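PDB 4DTH: VgrG protein from Vibrio cholerae, which probably cross-links G-actin through its actin cross-linking domain, a toxin domain that binds ATP and magnesium ions. Local coordinates for residues L278-P283 against L349-T354; S23-E28 against A175-A180; P199-S204 against L231-L236; A180-G185 against S343-I348. All blocks are in the same frame, centred on the assembly; numbering follows the deposited sequence.

Contact 1: residues L278-P283 against L349-T354. With ATP (adenosine-5'-triphosphate), chain B; SO4 (sulfate ion), chain F.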
# COMPACT_ATOMS: atom_id res chain seq x y z
N LEU A 278 6.54 -5.09 1.12
CA LEU A 278 6.95 -3.93 0.34
C LEU A 278 7.05 -2.63 1.15
O LEU A 278 6.03 -2.14 1.63
CB LEU A 278 5.97 -3.74 -0.84
CG LEU A 278 6.17 -2.53 -1.76
CD1 LEU A 278 7.44 -2.67 -2.60
CD2 LEU A 278 4.95 -2.34 -2.67
N PRO A 279 8.25 -2.01 1.27
CA PRO A 279 8.34 -0.70 1.94
C PRO A 279 7.45 0.32 1.21
O PRO A 279 7.45 0.38 -0.03
CB PRO A 279 9.82 -0.34 1.81
CG PRO A 279 10.52 -1.69 1.67
CD PRO A 279 9.57 -2.45 0.77
N ARG A 280 6.63 1.06 1.97
CA ARG A 280 5.70 2.04 1.40
C ARG A 280 6.07 3.46 1.75
O ARG A 280 5.35 4.39 1.37
CB ARG A 280 4.25 1.75 1.86
CG ARG A 280 3.65 0.47 1.26
CD ARG A 280 3.21 0.59 -0.20
NE ARG A 280 2.20 1.63 -0.41
CZ ARG A 280 2.44 2.80 -1.00
NH1 ARG A 280 3.66 3.09 -1.43
NH2 ARG A 280 1.47 3.67 -1.16
N THR A 281 7.17 3.66 2.49
CA THR A 281 7.58 5.00 2.92
C THR A 281 8.91 5.31 2.26
O THR A 281 9.77 4.44 2.15
CB THR A 281 7.63 5.08 4.46
OG1 THR A 281 6.34 4.76 4.98
CG2 THR A 281 8.07 6.47 4.98
N LYS A 282 9.05 6.57 1.82
CA LYS A 282 10.28 7.08 1.20
C LYS A 282 11.48 6.81 2.12
O LYS A 282 11.48 7.28 3.26
CB LYS A 282 10.12 8.60 0.93
CG LYS A 282 11.32 9.28 0.27
CD LYS A 282 11.12 10.82 0.18
CE LYS A 282 10.08 11.24 -0.84
NZ LYS A 282 9.98 12.72 -0.94
N PRO A 283 12.48 6.01 1.66
CA PRO A 283 13.61 5.67 2.53
C PRO A 283 14.33 6.86 3.17
O PRO A 283 14.67 6.79 4.35
CB PRO A 283 14.53 4.88 1.59
CG PRO A 283 13.59 4.20 0.68
CD PRO A 283 12.57 5.29 0.37
N LEU A 349 5.77 2.48 6.75
CA LEU A 349 4.73 1.54 6.36
C LEU A 349 5.17 0.44 5.43
O LEU A 349 6.07 0.63 4.63
CB LEU A 349 3.55 2.31 5.74
CG LEU A 349 2.54 2.86 6.76
CD1 LEU A 349 3.12 4.03 7.58
CD2 LEU A 349 1.33 3.29 6.07
N PHE A 350 4.50 -0.73 5.54
CA PHE A 350 4.86 -1.90 4.74
C PHE A 350 3.65 -2.62 4.24
O PHE A 350 2.73 -2.90 5.02
CB PHE A 350 5.74 -2.86 5.56
CG PHE A 350 6.99 -2.19 6.09
CD1 PHE A 350 8.15 -2.14 5.32
CD2 PHE A 350 6.99 -1.55 7.32
CE1 PHE A 350 9.28 -1.47 5.77
CE2 PHE A 350 8.12 -0.88 7.78
CZ PHE A 350 9.26 -0.83 7.00
N GLU A 351 3.65 -2.95 2.95
CA GLU A 351 2.54 -3.65 2.32
C GLU A 351 2.85 -5.14 2.18
O GLU A 351 3.84 -5.52 1.54
CB GLU A 351 2.26 -3.02 0.94
CG GLU A 351 1.15 -3.71 0.16
CD GLU A 351 0.91 -3.14 -1.23
OE1 GLU A 351 1.02 -1.91 -1.40
OE2 GLU A 351 0.54 -3.93 -2.12
N PHE A 352 1.97 -5.97 2.75
CA PHE A 352 2.07 -7.43 2.62
C PHE A 352 1.34 -7.77 1.32
O PHE A 352 0.11 -7.69 1.26
CB PHE A 352 1.42 -8.12 3.83
CG PHE A 352 2.25 -7.98 5.09
CD1 PHE A 352 2.19 -6.81 5.85
CD2 PHE A 352 3.10 -9.00 5.50
CE1 PHE A 352 2.97 -6.67 7.01
CE2 PHE A 352 3.86 -8.86 6.67
CZ PHE A 352 3.80 -7.70 7.40
N ARG A 353 2.11 -8.08 0.27
CA ARG A 353 1.60 -8.40 -1.08
C ARG A 353 0.62 -9.57 -1.06
O ARG A 353 -0.38 -9.57 -1.77
CB ARG A 353 2.74 -8.60 -2.07
CG ARG A 353 3.62 -7.33 -2.24
CD ARG A 353 2.88 -6.18 -2.93
NE ARG A 353 2.62 -6.49 -4.35
CZ ARG A 353 1.86 -5.76 -5.16
NH1 ARG A 353 1.26 -4.66 -4.71
NH2 ARG A 353 1.71 -6.11 -6.43
N THR A 354 0.92 -10.56 -0.20
CA THR A 354 0.05 -11.69 0.12
C THR A 354 -0.13 -11.58 1.64
O THR A 354 0.87 -11.42 2.35
CB THR A 354 0.70 -13.03 -0.31
OG1 THR A 354 0.68 -13.11 -1.73
CG2 THR A 354 -0.04 -14.25 0.25
PG ATP B . 0.32 1.94 -4.38
O1G ATP B . 0.84 0.67 -3.80
O2G ATP B . 1.39 3.01 -4.38
O3G ATP B . -0.18 1.77 -5.79
PB ATP B . -1.83 3.57 -3.36
O1B ATP B . -1.10 4.83 -3.61
O2B ATP B . -2.91 3.41 -4.41
O3B ATP B . -0.88 2.41 -3.44
PA ATP B . -2.00 4.08 -0.58
O1A ATP B . -0.63 4.62 -0.74
O2A ATP B . -2.90 5.23 -0.11
O3A ATP B . -2.49 3.59 -1.90
O5' ATP B . -1.96 2.88 0.49
C5' ATP B . -3.24 2.42 0.96
C4' ATP B . -3.10 1.40 2.06
O4' ATP B . -2.31 1.95 3.15
C3' ATP B . -4.44 1.01 2.69
O3' ATP B . -4.47 -0.35 3.11
C2' ATP B . -4.52 1.96 3.88
O2' ATP B . -5.46 1.58 4.87
C1' ATP B . -3.08 1.89 4.35
N9 ATP B . -2.63 2.93 5.27
C8 ATP B . -2.65 4.29 5.06
N7 ATP B . -2.17 4.98 6.07
C5 ATP B . -1.84 4.02 7.01
C6 ATP B . -1.27 4.10 8.30
N6 ATP B . -0.93 5.24 8.90
N1 ATP B . -1.04 2.93 8.95
C2 ATP B . -1.37 1.78 8.36
N3 ATP B . -1.90 1.58 7.16
C4 ATP B . -2.12 2.75 6.52
S SO4 F . -0.35 -3.35 -7.91
O1 SO4 F . -1.64 -3.12 -8.56
O2 SO4 F . 0.06 -4.72 -8.13
O3 SO4 F . 0.62 -2.42 -8.45
O4 SO4 F . -0.48 -3.11 -6.47
O HOH W 1 -0.15 -0.10 0.69
O HOH W 2 8.63 1.81 4.51

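Contact 2: residues S23-E28 against A175-A180. With MG (magnesium ion), chain E; ATP (adenosine-5'-triphosphate), chain B.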
# COMPACT_ATOMS: atom_id res chain seq x y z
N SER A 23 1.41 0.90 16.66
CA SER A 23 1.32 0.32 15.32
C SER A 23 -0.07 0.39 14.74
O SER A 23 -1.06 0.30 15.47
CB SER A 23 1.85 -1.11 15.29
OG SER A 23 1.10 -1.95 16.15
N SER A 24 -0.15 0.60 13.41
CA SER A 24 -1.42 0.73 12.70
C SER A 24 -1.55 -0.27 11.56
O SER A 24 -0.54 -0.80 11.07
CB SER A 24 -1.57 2.15 12.17
OG SER A 24 -0.44 2.48 11.39
N ILE A 25 -2.79 -0.51 11.11
CA ILE A 25 -3.05 -1.43 10.02
C ILE A 25 -4.15 -0.92 9.11
O ILE A 25 -5.15 -0.38 9.59
CB ILE A 25 -3.31 -2.89 10.52
CG1 ILE A 25 -3.38 -3.91 9.36
CG2 ILE A 25 -4.55 -2.98 11.44
CD1 ILE A 25 -2.96 -5.31 9.69
N GLY A 26 -3.93 -1.10 7.82
CA GLY A 26 -4.89 -0.80 6.77
C GLY A 26 -5.03 -2.02 5.88
O GLY A 26 -4.13 -2.86 5.84
N ILE A 27 -6.18 -2.15 5.20
CA ILE A 27 -6.42 -3.30 4.32
C ILE A 27 -6.93 -2.84 2.96
O ILE A 27 -7.57 -1.79 2.86
CB ILE A 27 -7.34 -4.40 4.95
CG1 ILE A 27 -8.77 -3.85 5.24
CG2 ILE A 27 -6.70 -5.04 6.21
CD1 ILE A 27 -9.85 -4.93 5.59
N GLU A 28 -6.63 -3.62 1.92
CA GLU A 28 -7.06 -3.40 0.54
C GLU A 28 -7.75 -4.66 0.12
O GLU A 28 -7.25 -5.76 0.36
CB GLU A 28 -5.87 -3.10 -0.37
CG GLU A 28 -5.23 -1.75 -0.11
CD GLU A 28 -3.87 -1.58 -0.75
OE1 GLU A 28 -2.94 -2.34 -0.40
OE2 GLU A 28 -3.74 -0.69 -1.61
N ALA A 175 -2.56 -6.15 3.11
CA ALA A 175 -2.59 -5.46 4.39
C ALA A 175 -1.36 -4.57 4.44
O ALA A 175 -0.30 -4.95 3.92
CB ALA A 175 -2.57 -6.45 5.54
N THR A 176 -1.50 -3.38 5.04
CA THR A 176 -0.42 -2.43 5.22
C THR A 176 -0.27 -2.17 6.71
O THR A 176 -1.25 -1.82 7.37
CB THR A 176 -0.62 -1.17 4.36
OG1 THR A 176 -0.60 -1.56 2.98
CG2 THR A 176 0.45 -0.10 4.61
N VAL A 177 0.95 -2.35 7.23
CA VAL A 177 1.26 -2.17 8.65
C VAL A 177 2.17 -0.95 8.79
O VAL A 177 3.16 -0.83 8.06
CB VAL A 177 1.90 -3.46 9.26
CG1 VAL A 177 2.50 -3.21 10.65
CG2 VAL A 177 0.90 -4.61 9.29
N GLY A 178 1.84 -0.08 9.74
CA GLY A 178 2.66 1.08 10.06
C GLY A 178 3.25 0.94 11.44
O GLY A 178 2.54 0.59 12.38
N VAL A 179 4.58 1.15 11.57
CA VAL A 179 5.29 1.07 12.86
C VAL A 179 6.19 2.29 13.05
O VAL A 179 6.56 2.92 12.05
CB VAL A 179 6.13 -0.24 13.01
CG1 VAL A 179 5.24 -1.47 13.05
CG2 VAL A 179 7.21 -0.36 11.92
N ALA A 180 6.59 2.60 14.31
CA ALA A 180 7.54 3.68 14.58
C ALA A 180 8.85 3.29 13.87
O ALA A 180 9.28 2.13 13.97
CB ALA A 180 7.80 3.80 16.08
MG MG E . -5.20 0.92 -2.99
PG ATP B . 0.32 1.94 -4.38
O1G ATP B . 0.84 0.67 -3.80
O2G ATP B . 1.39 3.01 -4.38
O3G ATP B . -0.18 1.77 -5.79
PB ATP B . -1.83 3.57 -3.36
O1B ATP B . -1.10 4.83 -3.61
O2B ATP B . -2.91 3.41 -4.41
O3B ATP B . -0.88 2.41 -3.44
PA ATP B . -2.00 4.08 -0.58
O1A ATP B . -0.63 4.62 -0.74
O2A ATP B . -2.90 5.23 -0.11
O3A ATP B . -2.49 3.59 -1.90
O5' ATP B . -1.96 2.88 0.49
C5' ATP B . -3.24 2.42 0.96
C4' ATP B . -3.10 1.40 2.06
O4' ATP B . -2.31 1.95 3.15
C3' ATP B . -4.44 1.01 2.69
O3' ATP B . -4.47 -0.35 3.11
C2' ATP B . -4.52 1.96 3.88
O2' ATP B . -5.46 1.58 4.87
C1' ATP B . -3.08 1.89 4.35
N9 ATP B . -2.63 2.93 5.27
C8 ATP B . -2.65 4.29 5.06
N7 ATP B . -2.17 4.98 6.07
C5 ATP B . -1.84 4.02 7.01
C6 ATP B . -1.27 4.10 8.30
N6 ATP B . -0.93 5.24 8.90
N1 ATP B . -1.04 2.93 8.95
C2 ATP B . -1.37 1.78 8.36
N3 ATP B . -1.90 1.58 7.16
C4 ATP B . -2.12 2.75 6.52
O HOH W 3 -3.03 -2.72 2.28

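Contact 3: residues P199-S204 against L231-L236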
# COMPACT_ATOMS: atom_id res chain seq x y z
N PRO A 199 12.36 -11.20 3.73
CA PRO A 199 13.61 -11.82 3.23
C PRO A 199 14.71 -10.83 2.89
O PRO A 199 15.89 -11.14 3.06
CB PRO A 199 13.16 -12.60 1.98
CG PRO A 199 11.70 -12.76 2.13
CD PRO A 199 11.20 -11.58 2.90
N TRP A 200 14.33 -9.62 2.44
CA TRP A 200 15.28 -8.57 2.08
C TRP A 200 15.96 -7.94 3.28
O TRP A 200 17.01 -7.33 3.10
CB TRP A 200 14.61 -7.50 1.20
CG TRP A 200 13.38 -6.88 1.80
CD1 TRP A 200 12.09 -7.21 1.53
CD2 TRP A 200 13.34 -5.81 2.75
NE1 TRP A 200 11.24 -6.41 2.26
CE2 TRP A 200 11.98 -5.55 3.03
CE3 TRP A 200 14.32 -5.04 3.40
CZ2 TRP A 200 11.57 -4.56 3.93
CZ3 TRP A 200 13.92 -4.06 4.30
CH2 TRP A 200 12.56 -3.83 4.56
N TYR A 201 15.36 -8.02 4.48
CA TYR A 201 15.95 -7.41 5.66
C TYR A 201 17.10 -8.25 6.21
O TYR A 201 16.89 -9.41 6.56
CB TYR A 201 14.91 -7.11 6.75
CG TYR A 201 15.51 -6.45 7.97
CD1 TYR A 201 16.06 -5.17 7.90
CD2 TYR A 201 15.56 -7.11 9.20
CE1 TYR A 201 16.62 -4.55 9.02
CE2 TYR A 201 16.10 -6.50 10.33
CZ TYR A 201 16.63 -5.22 10.24
OH TYR A 201 17.19 -4.64 11.35
N GLN A 202 18.29 -7.64 6.29
CA GLN A 202 19.49 -8.33 6.75
C GLN A 202 19.88 -7.87 8.14
O GLN A 202 20.63 -6.90 8.31
CB GLN A 202 20.64 -8.17 5.74
CG GLN A 202 20.24 -8.62 4.34
CD GLN A 202 21.42 -8.63 3.41
OE1 GLN A 202 22.46 -9.23 3.71
NE2 GLN A 202 21.28 -8.02 2.25
N LYS A 203 19.34 -8.55 9.16
CA LYS A 203 19.61 -8.20 10.54
C LYS A 203 21.10 -8.21 10.93
O LYS A 203 21.50 -7.45 11.82
CB LYS A 203 18.76 -9.04 11.48
CG LYS A 203 18.80 -8.53 12.90
CD LYS A 203 17.39 -8.36 13.46
CE LYS A 203 17.42 -8.36 14.97
NZ LYS A 203 17.95 -9.61 15.55
N SER A 204 21.93 -9.00 10.21
CA SER A 204 23.37 -9.08 10.45
C SER A 204 24.06 -7.72 10.26
O SER A 204 25.13 -7.48 10.84
CB SER A 204 24.01 -10.14 9.55
OG SER A 204 23.94 -9.78 8.18
N LEU A 231 18.14 0.81 5.90
CA LEU A 231 18.47 1.46 4.63
C LEU A 231 19.36 0.59 3.76
O LEU A 231 19.06 0.43 2.57
CB LEU A 231 19.13 2.83 4.85
CG LEU A 231 18.20 3.95 5.31
CD1 LEU A 231 18.99 5.24 5.52
CD2 LEU A 231 17.05 4.19 4.30
N THR A 232 20.43 -0.00 4.33
CA THR A 232 21.32 -0.87 3.54
C THR A 232 20.53 -2.04 2.95
O THR A 232 20.72 -2.34 1.78
CB THR A 232 22.56 -1.31 4.33
OG1 THR A 232 23.23 -0.16 4.83
CG2 THR A 232 23.52 -2.10 3.47
N SER A 233 19.64 -2.67 3.74
CA SER A 233 18.82 -3.79 3.25
C SER A 233 17.97 -3.36 2.05
O SER A 233 17.93 -4.08 1.05
CB SER A 233 17.95 -4.37 4.36
OG SER A 233 18.77 -4.95 5.36
N ILE A 234 17.35 -2.17 2.12
CA ILE A 234 16.53 -1.64 1.03
C ILE A 234 17.39 -1.33 -0.20
O ILE A 234 17.01 -1.70 -1.32
CB ILE A 234 15.69 -0.42 1.48
CG1 ILE A 234 14.56 -0.88 2.43
CG2 ILE A 234 15.12 0.36 0.26
CD1 ILE A 234 13.71 0.22 3.00
N TYR A 235 18.54 -0.65 -0.00
CA TYR A 235 19.43 -0.28 -1.11
C TYR A 235 19.95 -1.52 -1.83
O TYR A 235 19.93 -1.56 -3.06
CB TYR A 235 20.61 0.58 -0.62
CG TYR A 235 20.32 2.03 -0.29
CD1 TYR A 235 19.12 2.41 0.31
CD2 TYR A 235 21.30 3.01 -0.46
CE1 TYR A 235 18.89 3.73 0.70
CE2 TYR A 235 21.07 4.33 -0.09
CZ TYR A 235 19.88 4.68 0.52
OH TYR A 235 19.67 5.99 0.85
N LEU A 236 20.39 -2.55 -1.07
CA LEU A 236 20.90 -3.80 -1.62
C LEU A 236 19.82 -4.57 -2.37
O LEU A 236 20.08 -5.07 -3.46
CB LEU A 236 21.56 -4.69 -0.54
CG LEU A 236 22.85 -4.16 0.09
CD1 LEU A 236 23.36 -5.14 1.14
CD2 LEU A 236 23.93 -3.88 -0.96
O HOH W 4 18.76 -6.76 1.22

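Contact 4: residues A180-G185 against S343-I348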
# COMPACT_ATOMS: atom_id res chain seq x y z
N ALA A 180 6.59 2.60 14.31
CA ALA A 180 7.54 3.68 14.58
C ALA A 180 8.85 3.29 13.87
O ALA A 180 9.28 2.13 13.97
CB ALA A 180 7.80 3.80 16.08
N ALA A 181 9.44 4.22 13.10
CA ALA A 181 10.68 3.98 12.35
C ALA A 181 11.82 3.56 13.28
O ALA A 181 12.58 2.66 12.94
CB ALA A 181 11.07 5.20 11.54
N LYS A 182 11.86 4.15 14.50
CA LYS A 182 12.87 3.82 15.51
C LYS A 182 12.76 2.38 16.04
O LYS A 182 13.69 1.90 16.70
CB LYS A 182 12.86 4.86 16.65
CG LYS A 182 11.63 4.80 17.55
CD LYS A 182 11.76 5.73 18.73
CE LYS A 182 10.62 5.52 19.68
NZ LYS A 182 10.53 6.59 20.71
N GLY A 183 11.65 1.72 15.76
CA GLY A 183 11.43 0.35 16.22
C GLY A 183 11.96 -0.73 15.29
O GLY A 183 12.17 -1.86 15.73
N PHE A 184 12.13 -0.41 14.00
CA PHE A 184 12.58 -1.39 13.01
C PHE A 184 14.01 -1.87 13.29
O PHE A 184 14.96 -1.11 13.13
CB PHE A 184 12.44 -0.88 11.57
CG PHE A 184 12.23 -1.99 10.57
CD1 PHE A 184 13.25 -2.87 10.26
CD2 PHE A 184 11.00 -2.14 9.93
CE1 PHE A 184 13.05 -3.91 9.34
CE2 PHE A 184 10.80 -3.18 9.01
CZ PHE A 184 11.83 -4.05 8.72
N GLY A 185 14.11 -3.13 13.69
CA GLY A 185 15.36 -3.78 14.06
C GLY A 185 15.44 -4.09 15.55
O GLY A 185 16.32 -4.84 15.98
N SER A 343 4.27 15.42 20.06
CA SER A 343 5.67 15.34 19.63
C SER A 343 5.71 14.08 18.75
O SER A 343 6.18 13.03 19.21
CB SER A 343 6.62 15.26 20.83
OG SER A 343 7.96 15.46 20.42
N PRO A 344 5.06 14.11 17.55
CA PRO A 344 4.95 12.88 16.74
C PRO A 344 6.26 12.36 16.19
O PRO A 344 7.16 13.14 15.89
CB PRO A 344 3.96 13.24 15.63
CG PRO A 344 3.48 14.61 15.92
CD PRO A 344 4.44 15.26 16.85
N GLU A 345 6.36 11.03 16.08
CA GLU A 345 7.55 10.37 15.57
C GLU A 345 7.24 9.72 14.25
O GLU A 345 6.10 9.33 14.00
CB GLU A 345 8.07 9.34 16.56
CG GLU A 345 8.63 10.01 17.81
CD GLU A 345 8.95 9.02 18.90
OE1 GLU A 345 8.01 8.51 19.55
OE2 GLU A 345 10.16 8.72 19.07
N LEU A 346 8.25 9.59 13.39
CA LEU A 346 8.07 9.00 12.07
C LEU A 346 7.58 7.57 12.12
O LEU A 346 8.10 6.74 12.87
CB LEU A 346 9.39 9.08 11.26
CG LEU A 346 9.42 8.36 9.91
CD1 LEU A 346 8.57 9.08 8.85
CD2 LEU A 346 10.84 8.24 9.40
N ALA A 347 6.54 7.29 11.31
CA ALA A 347 6.03 5.95 11.12
C ALA A 347 6.45 5.54 9.72
O ALA A 347 6.45 6.36 8.80
CB ALA A 347 4.50 5.93 11.23
N ILE A 348 6.84 4.27 9.57
CA ILE A 348 7.20 3.69 8.28
C ILE A 348 6.26 2.55 7.99
O ILE A 348 5.92 1.78 8.90
CB ILE A 348 8.71 3.34 8.13
CG1 ILE A 348 9.20 2.40 9.27
CG2 ILE A 348 9.54 4.64 8.02
CD1 ILE A 348 10.70 1.90 9.15
O HOH W 5 10.30 6.63 14.80

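Contact 1: residues L278-P283 against L349-T354
Arg280 lays its CB, CG and CD against Leu349 and Glu351 before its guanidinium turns to ATP. Its CB rests 3.5 Å from Leu349 O. CG then passes over Glu351 CB, and CD comes 3.5 Å from Glu351 OE1. Bends at chi2 (-76°) and chi3 make that turn. NE donates a hydrogen bond to a water that also reaches Glu351 OE1, one of several acceptors competing for its protons; the direct NE to OE1 salt bridge is long at 3.9 Å. The guanidinium plane stands 86° from the Glu351 carboxylate, and ATP O2G sits 3.1 Å above one face, displaced to the rim. At the tip, NH1 is hydrogen-bonded to His331 O. NH2 points at ATP O1A, at a separation too short to be trusted.

The backbone beneath is an antiparallel pairing of strands 277-279 and 343-352. Leu278 and Glu351 form a hydrogen-bonded pair, with Leu278 N 2.8 Å from Glu351 O (N-H...O angle 170°). Pro279 and Phe350 follow as a non-hydrogen-bonded pair, with Phe350 CD1 against Pro279 CA. Arg280 N to Leu349 O continues the ladder past the bridged pairs, and only at Thr281 does a side-chain oxygen, OG1, replace a carbonyl as acceptor, 2.9 Å from Leu349 N and also hydrogen-bonded to Ile333 O. Leu349 CD2 packs on the adenine, 3.4 Å from ATP C5. Glu351, a magnesium ligand, is salt-bridged at OE2 to Arg353 NH1, which with the long Arg280 link makes a three-residue network; Arg353 also grips a sulfate, probably from the crystallisation liquor.

Contact 2: residues S23-E28 against A175-A180
Gly26 and Gly178, each in a hydrogen-bonded antiparallel pair with Thr176 and Ser24 respectively, give the ATP-facing side of these two strands two positions without side chains, beside Ser24 and Thr176. The evidence for close fit is direct: Gly26 CA lies 3.1 Å from ATP O2'. On the same face Ser24 OG donates to adenine N1 at 2.6 Å, its hydroxyl held between the backbone N and the carbonyl carbon (chi1 54°). Thr176 lays CG2 against the ribose, 3.7 Å from ATP O4'. One water joins Glu28 OE1, Thr176 OG1 and ATP O3', so OE1 is linked to the ribose through solvent, while Glu28 OE2 binds a magnesium ion at 2.6 Å; Glu28 belongs to both metal sites.

The reverse face is apolar. Ile25 reaches over with CD1, 3.9 Å from Val177 CG2 and 4.3 Å from Ala175 CB.

Four backbone bonds join the strands, whose axes run 163° apart. Strand 24-30 also pairs with strand 85-97 and strand 173-180 with strand 343-352, so each of the two has a further neighbour on its other side, with Val179 packing on helix 190-196 and Ile25 touching Met98 and Tyr362.

Contact 3: residues P199-S204 against L231-L236
Trp200 and Ile234 lie side by side and point the same way, the indole presenting its six-membered ring to the helix. Its CZ3 comes 3.7 Å from Ile234 CG1. Ser233 CB approaches the same ring in its plane, at the edge, 3.8 Å from CE3. Chi1 of 55° puts CG of Trp200 between the backbone N and the carbonyl carbon, the crowded position, and the ring lies against the helix from there. Its pyrrole N-H is used elsewhere, NE1 bonding Ile277 O, and Trp275 meets the indole edge-to-face. Tyr201 directs its CB away from the helix, yet CD1 of its ring passes 3.7 Å from Ser233 OG, and Phe184 meets that ring edge-to-face.

On the other flank Gln202 crosses Leu236 at about a right angle, its amide NE2 lying 3.7 Å from Leu236 CD1. Between these two flanks Ser233 projects from helix 221-245 straight into the loop that links helices 190-196 and 204-212. Its OG, anti to the carbonyl carbon (chi1 -66°), accepts Gln202 N at 2.9 Å with an N-H...O angle of 170°.

A water close by donates to Trp200 O at 2.6 Å and to Ser233 O, and accepts from Gln202 NE2 at 3.0 Å.

Ser233 OG is also hydrogen-bonded to Ala229 O, one turn back in the helix. A single buried hydroxyl thus spans helix and loop, serving a loop N-H and a helix carbonyl together. One direct hydrogen bond and one water bridge, flanked by the Trp200-Ile234 and Gln202-Leu236 contacts, join the loop to the helix.

Contact 4: residues A180-G185 against S343-I348
Ala181 and Leu346 make the main backbone link: Ala181 N donates to Leu346 O at 2.9 Å, almost straight at 176°. The same carbonyl also accepts a hydrogen bond from a water, which accepts one from Lys182 N at 2.9 Å, so one oxygen serves two successive residues of the turn, one directly and one through solvent. Just before it, Ala180 and Ala347 form a non-hydrogen-bonded antiparallel pair with CA atoms 4.4 Å apart and side chains diverging.

Apolar contacts collect on the Ala181 methyl. Its CB lies 3.7 Å from Leu346 CD2 and 3.9 Å from Ile348 CG2. Ile348 holds CG1 between its backbone N and carbonyl carbon (chi1 55°), which brings that atom alongside Ala181 CA. Its CD1 goes further and touches Phe184 CB at 4.1 Å, the two side chains crossing at about a right angle.

The charged interaction lies at the exposed margin. Lys182, extended beyond CG, runs at a slant to Glu345 and sets NZ 2.7 Å from OE2, on the syn lone pair; solvent would be expected to weaken this salt bridge.

Gly183 N bonds Ala180 O at 3.0 Å, closing a short 3-10 turn over residues 181-183. Strand 173-180 thus ends in a 3-10 turn that stays tied to its antiparallel neighbour, strand 343-352, as the chain leaves the sheet toward helix 190-196.

In the fold
From the N terminus, contact 2 comes first, closing a long loop between strands 24-30 and 173-180. Ala180 ends its second segment and begins contact 4, whose loop runs on to strand 343-352. Within that span lies contact 3, a shorter closure of the helical region. Contact 1 crosses contact 4: residues 278-283 lie between its two segments, whereas 349-354 follow the second. Contacts 1, 2 and 4 involve strands 24-30, 173-180, 343-352 and 277-279, contact 4 at the turn after 173-180, with probable bonds from Phe350 N to Val177 O and Ile348 N to Val179 O. Contact 3 meets this region through Trp200 on Pro279 and Tyr201 on Phe184; contacts 1 and 2 both touch ATP.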